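Local coordinates for protein glyceraldehyde-3-phosphate dehydrogenase (Sulfolobus solfataricus, PDB 1B7G) that oxidises and phosphorylates D-glyceraldehyde 3-phosphate in glycolysis, reducing NADP in preference to NAD, at residues T84-I96 / A104-D116. The protein carries 1 engineered substitution. Sequence-based numbering, arbitrary orientation.
Sequences TTPNGVGAQYKPI and AIFQGGEKAEVAD. With SO4 (sulfate ion), chain H.
The carboxylate of Glu110 sits at the amino end of helix 89-99 and accepts from the amides of Gly88, Gly90 and Ala91. Glu110 OE2 accepts from Gly90 N at 2.9 Å, the amide standing 56° out of the carboxylate plane, and more weakly from Gly88 N, while OE1 takes a weak bond from Ala91 N. A glutamate suits this spot: its chain, bent at chi2 (-61°), brings two oxygens to the amides of Gly90 and Ala91, which have no preceding helical turn to bond to, and the helix end probably stabilises its negative charge. A water lies between Glu110 OE2 (3.0 Å) and Thr85 O. Gly90 suits its place, since a side chain there would probably collide with Glu110 and Phe106. The Phe106 ring carries Val114 CG2 over the centre of one face, 3.8 Å above the plane, and Gly90 O comes obliquely to CE2. Lys94 crosses the phenylalanine at about a right angle, Lys94 CD 3.7 Å from Phe106 CZ; with CG anti to the backbone N (chi1 176°), its chain runs past the ring until Lys94 NZ bonds Val114 O at 2.9 Å, from above the carbonyl plane. A methionine in place of Lys94 would probably leave Val114 O without this donor and Tyr133 without its cation-pi partner. Helix 89-99 is thus packed against the end of strand 103-106 and the following loop, within a beta-alpha-beta unit of the Rossmann-type nucleotide-binding domain, whose Gly109 probably contacts NAD.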
loop_
_atom_site.group_PDB
_atom_site.type_symbol
_atom_site.label_atom_id
_atom_site.label_comp_id
_atom_site.label_asym_id
_atom_site.label_seq_id
_atom_site.Cartn_x
_atom_site.Cartn_y
_atom_site.Cartn_z
ATOM N N THR A 84 -13.960 15.703 -9.532
ATOM C CA THR A 84 -13.711 14.285 -9.268
ATOM C C THR A 84 -14.796 13.725 -8.364
ATOM O O THR A 84 -14.549 12.879 -7.504
ATOM C CB THR A 84 -12.336 14.031 -8.647
ATOM O OG1 THR A 84 -12.202 14.725 -7.406
ATOM C CG2 THR A 84 -11.201 14.456 -9.556
ATOM N N THR A 85 -16.009 14.208 -8.544
ATOM C CA THR A 85 -17.176 13.795 -7.816
ATOM C C THR A 85 -17.674 12.428 -8.355
ATOM O O THR A 85 -17.357 12.071 -9.475
ATOM C CB THR A 85 -18.317 14.820 -7.993
ATOM O OG1 THR A 85 -18.675 14.937 -9.385
ATOM C CG2 THR A 85 -17.876 16.175 -7.469
ATOM N N PRO A 86 -18.603 11.823 -7.665
ATOM C CA PRO A 86 -19.124 10.518 -8.065
ATOM C C PRO A 86 -19.761 10.523 -9.422
ATOM O O PRO A 86 -20.157 11.585 -9.944
ATOM C CB PRO A 86 -20.000 10.115 -6.890
ATOM C CG PRO A 86 -19.613 10.989 -5.737
ATOM C CD PRO A 86 -19.136 12.287 -6.347
ATOM N N ASN A 87 -19.871 9.384 -10.135
ATOM C CA ASN A 87 -20.495 9.422 -11.465
ATOM C C ASN A 87 -21.855 10.106 -11.358
ATOM O O ASN A 87 -22.659 9.810 -10.477
ATOM C CB ASN A 87 -20.707 8.075 -12.140
ATOM C CG ASN A 87 -19.477 7.191 -12.129
ATOM O OD1 ASN A 87 -18.346 7.672 -12.152
ATOM N ND2 ASN A 87 -19.696 5.883 -12.078
ATOM N N GLY A 88 -22.125 10.999 -12.318
ATOM C CA GLY A 88 -23.401 11.699 -12.316
ATOM C C GLY A 88 -23.387 13.004 -11.537
ATOM O O GLY A 88 -24.167 13.904 -11.840
ATOM N N VAL A 89 -22.501 13.181 -10.565
ATOM C CA VAL A 89 -22.467 14.441 -9.793
ATOM C C VAL A 89 -21.828 15.532 -10.606
ATOM O O VAL A 89 -22.167 16.720 -10.525
ATOM C CB VAL A 89 -21.818 14.184 -8.432
ATOM C CG1 VAL A 89 -21.702 15.446 -7.592
ATOM C CG2 VAL A 89 -22.627 13.118 -7.662
ATOM N N GLY A 90 -20.944 15.195 -11.548
ATOM C CA GLY A 90 -20.285 16.204 -12.369
ATOM C C GLY A 90 -21.289 17.008 -13.176
ATOM O O GLY A 90 -21.161 18.217 -13.301
ATOM N N ALA A 91 -22.281 16.334 -13.711
ATOM C CA ALA A 91 -23.364 16.909 -14.472
ATOM C C ALA A 91 -24.224 17.830 -13.607
ATOM O O ALA A 91 -24.861 18.744 -14.116
ATOM C CB ALA A 91 -24.245 15.773 -15.024
ATOM N N GLN A 92 -24.279 17.552 -12.318
ATOM C CA GLN A 92 -25.001 18.405 -11.380
ATOM C C GLN A 92 -24.205 19.679 -11.146
ATOM O O GLN A 92 -24.816 20.732 -11.048
ATOM C CB GLN A 92 -25.248 17.666 -10.073
ATOM C CG GLN A 92 -26.186 16.462 -10.256
ATOM C CD GLN A 92 -26.434 15.749 -8.942
ATOM O OE1 GLN A 92 -26.265 16.317 -7.860
ATOM N NE2 GLN A 92 -26.848 14.488 -9.021
ATOM N N TYR A 93 -22.863 19.614 -11.155
ATOM C CA TYR A 93 -22.067 20.820 -11.015
ATOM C C TYR A 93 -21.845 21.552 -12.334
ATOM O O TYR A 93 -21.584 22.763 -12.319
ATOM C CB TYR A 93 -20.725 20.556 -10.339
ATOM C CG TYR A 93 -20.830 20.482 -8.838
ATOM C CD1 TYR A 93 -20.843 21.655 -8.081
ATOM C CD2 TYR A 93 -20.900 19.268 -8.181
ATOM C CE1 TYR A 93 -20.953 21.602 -6.703
ATOM C CE2 TYR A 93 -21.010 19.203 -6.808
ATOM C CZ TYR A 93 -21.033 20.381 -6.077
ATOM O OH TYR A 93 -21.119 20.313 -4.713
ATOM N N LYS A 94 -22.040 20.900 -13.491
ATOM C CA LYS A 94 -21.807 21.599 -14.757
ATOM C C LYS A 94 -22.475 22.957 -14.874
ATOM O O LYS A 94 -21.820 23.968 -15.175
ATOM C CB LYS A 94 -22.058 20.653 -15.932
ATOM C CG LYS A 94 -21.947 21.299 -17.302
ATOM C CD LYS A 94 -20.559 21.853 -17.549
ATOM C CE LYS A 94 -20.493 22.581 -18.889
ATOM N NZ LYS A 94 -20.967 21.766 -20.021
ATOM N N PRO A 95 -23.756 23.121 -14.629
ATOM C CA PRO A 95 -24.417 24.420 -14.679
ATOM C C PRO A 95 -23.825 25.429 -13.702
ATOM O O PRO A 95 -23.726 26.623 -14.028
ATOM C CB PRO A 95 -25.870 24.122 -14.366
ATOM C CG PRO A 95 -25.897 22.771 -13.741
ATOM C CD PRO A 95 -24.714 22.025 -14.298
ATOM N N ILE A 96 -23.394 25.016 -12.519
ATOM C CA ILE A 96 -22.749 25.929 -11.563
ATOM C C ILE A 96 -21.432 26.466 -12.074
ATOM O O ILE A 96 -21.186 27.687 -12.108
ATOM C CB ILE A 96 -22.620 25.229 -10.200
ATOM C CG1 ILE A 96 -24.029 24.920 -9.678
ATOM C CG2 ILE A 96 -21.864 26.079 -9.198
ATOM C CD1 ILE A 96 -24.129 23.851 -8.636
ATOM N N ALA A 104 -13.640 23.636 -16.470
ATOM C CA ALA A 104 -13.670 22.441 -15.626
ATOM C C ALA A 104 -13.249 21.146 -16.341
ATOM O O ALA A 104 -13.508 20.966 -17.521
ATOM C CB ALA A 104 -15.012 22.254 -14.995
ATOM N N ILE A 105 -12.609 20.271 -15.567
ATOM C CA ILE A 105 -12.157 18.964 -16.057
ATOM C C ILE A 105 -13.040 17.884 -15.411
ATOM O O ILE A 105 -13.126 17.880 -14.160
ATOM C CB ILE A 105 -10.713 18.656 -15.645
ATOM C CG1 ILE A 105 -9.720 19.809 -15.897
ATOM C CG2 ILE A 105 -10.219 17.399 -16.358
ATOM C CD1 ILE A 105 -9.635 20.246 -17.337
ATOM N N PHE A 106 -13.670 17.016 -16.211
ATOM C CA PHE A 106 -14.531 16.000 -15.555
ATOM C C PHE A 106 -13.957 14.599 -15.701
ATOM O O PHE A 106 -13.048 14.374 -16.499
ATOM C CB PHE A 106 -15.957 16.041 -16.033
ATOM C CG PHE A 106 -16.766 17.285 -15.902
ATOM C CD1 PHE A 106 -16.695 18.272 -16.887
ATOM C CD2 PHE A 106 -17.626 17.492 -14.853
ATOM C CE1 PHE A 106 -17.468 19.401 -16.798
ATOM C CE2 PHE A 106 -18.373 18.636 -14.730
ATOM C CZ PHE A 106 -18.306 19.586 -15.736
ATOM N N GLN A 107 -14.454 13.650 -14.898
ATOM C CA GLN A 107 -13.928 12.283 -14.933
ATOM C C GLN A 107 -14.735 11.403 -15.867
ATOM O O GLN A 107 -15.862 11.754 -16.221
ATOM C CB GLN A 107 -13.789 11.697 -13.529
ATOM C CG GLN A 107 -12.908 12.618 -12.635
ATOM C CD GLN A 107 -11.668 13.101 -13.330
ATOM O OE1 GLN A 107 -10.877 12.306 -13.838
ATOM N NE2 GLN A 107 -11.455 14.436 -13.387
ATOM N N GLY A 108 -14.182 10.272 -16.281
ATOM C CA GLY A 108 -14.781 9.388 -17.241
ATOM C C GLY A 108 -16.133 8.778 -17.026
ATOM O O GLY A 108 -16.749 8.225 -17.951
ATOM N N GLY A 109 -16.667 8.827 -15.819
ATOM C CA GLY A 109 -17.929 8.280 -15.400
ATOM C C GLY A 109 -19.093 9.172 -15.823
ATOM O O GLY A 109 -20.252 8.775 -15.764
ATOM N N GLU A 110 -18.770 10.397 -16.218
ATOM C CA GLU A 110 -19.757 11.341 -16.712
ATOM C C GLU A 110 -20.095 11.053 -18.175
ATOM O O GLU A 110 -19.292 10.413 -18.855
ATOM C CB GLU A 110 -19.183 12.772 -16.624
ATOM C CG GLU A 110 -19.005 13.198 -15.162
ATOM C CD GLU A 110 -20.282 13.232 -14.356
ATOM O OE1 GLU A 110 -21.346 13.636 -14.874
ATOM O OE2 GLU A 110 -20.246 12.896 -13.153
ATOM N N LYS A 111 -21.247 11.527 -18.609
ATOM C CA LYS A 111 -21.614 11.412 -20.016
ATOM C C LYS A 111 -20.740 12.323 -20.869
ATOM O O LYS A 111 -20.376 13.418 -20.413
ATOM C CB LYS A 111 -23.091 11.781 -20.228
ATOM C CG LYS A 111 -24.082 10.853 -19.569
ATOM C CD LYS A 111 -25.523 11.252 -19.819
ATOM C CE LYS A 111 -26.397 10.933 -18.611
ATOM N NZ LYS A 111 -27.825 11.275 -18.915
ATOM N N ALA A 112 -20.454 11.965 -22.127
ATOM C CA ALA A 112 -19.606 12.802 -22.967
ATOM C C ALA A 112 -20.154 14.209 -23.141
ATOM O O ALA A 112 -19.370 15.187 -23.157
ATOM C CB ALA A 112 -19.374 12.169 -24.344
ATOM N N GLU A 113 -21.489 14.352 -23.132
ATOM C CA GLU A 113 -22.080 15.677 -23.254
ATOM C C GLU A 113 -21.785 16.630 -22.114
ATOM O O GLU A 113 -22.095 17.827 -22.247
ATOM C CB GLU A 113 -23.615 15.536 -23.419
ATOM C CG GLU A 113 -24.313 15.534 -22.055
ATOM C CD GLU A 113 -25.746 15.072 -22.089
ATOM O OE1 GLU A 113 -26.250 14.775 -23.192
ATOM O OE2 GLU A 113 -26.370 14.979 -21.009
ATOM N N VAL A 114 -21.280 16.213 -20.960
ATOM C CA VAL A 114 -20.985 17.136 -19.860
ATOM C C VAL A 114 -19.862 18.097 -20.235
ATOM O O VAL A 114 -19.711 19.196 -19.708
ATOM C CB VAL A 114 -20.639 16.337 -18.592
ATOM C CG1 VAL A 114 -19.183 15.864 -18.665
ATOM C CG2 VAL A 114 -20.850 17.136 -17.311
ATOM N N ALA A 115 -19.012 17.721 -21.177
ATOM C CA ALA A 115 -17.875 18.475 -21.632
ATOM C C ALA A 115 -17.977 18.892 -23.102
ATOM O O ALA A 115 -18.857 18.457 -23.813
ATOM C CB ALA A 115 -16.626 17.567 -21.540
ATOM N N ASP A 116 -16.974 19.636 -23.551
ATOM C CA ASP A 116 -16.854 20.043 -24.930
ATOM C C ASP A 116 -15.956 19.039 -25.671
ATOM O O ASP A 116 -15.896 19.108 -26.868
ATOM C CB ASP A 116 -16.263 21.434 -25.141
ATOM C CG ASP A 116 -16.901 22.494 -24.274
ATOM O OD1 ASP A 116 -18.141 22.520 -24.195
ATOM O OD2 ASP A 116 -16.146 23.244 -23.611
HETATM S S SO4 H . -22.405 8.979 -23.298
HETATM O O1 SO4 H . -23.180 9.750 -24.354
HETATM O O2 SO4 H . -23.210 8.977 -22.034
HETATM O O3 SO4 H . -21.066 9.577 -23.083
HETATM O O4 SO4 H . -22.273 7.566 -23.809
HETATM O O HOH W 1 -17.597 12.157 -12.053
HETATM O O HOH W 2 -16.728 9.859 -13.012
#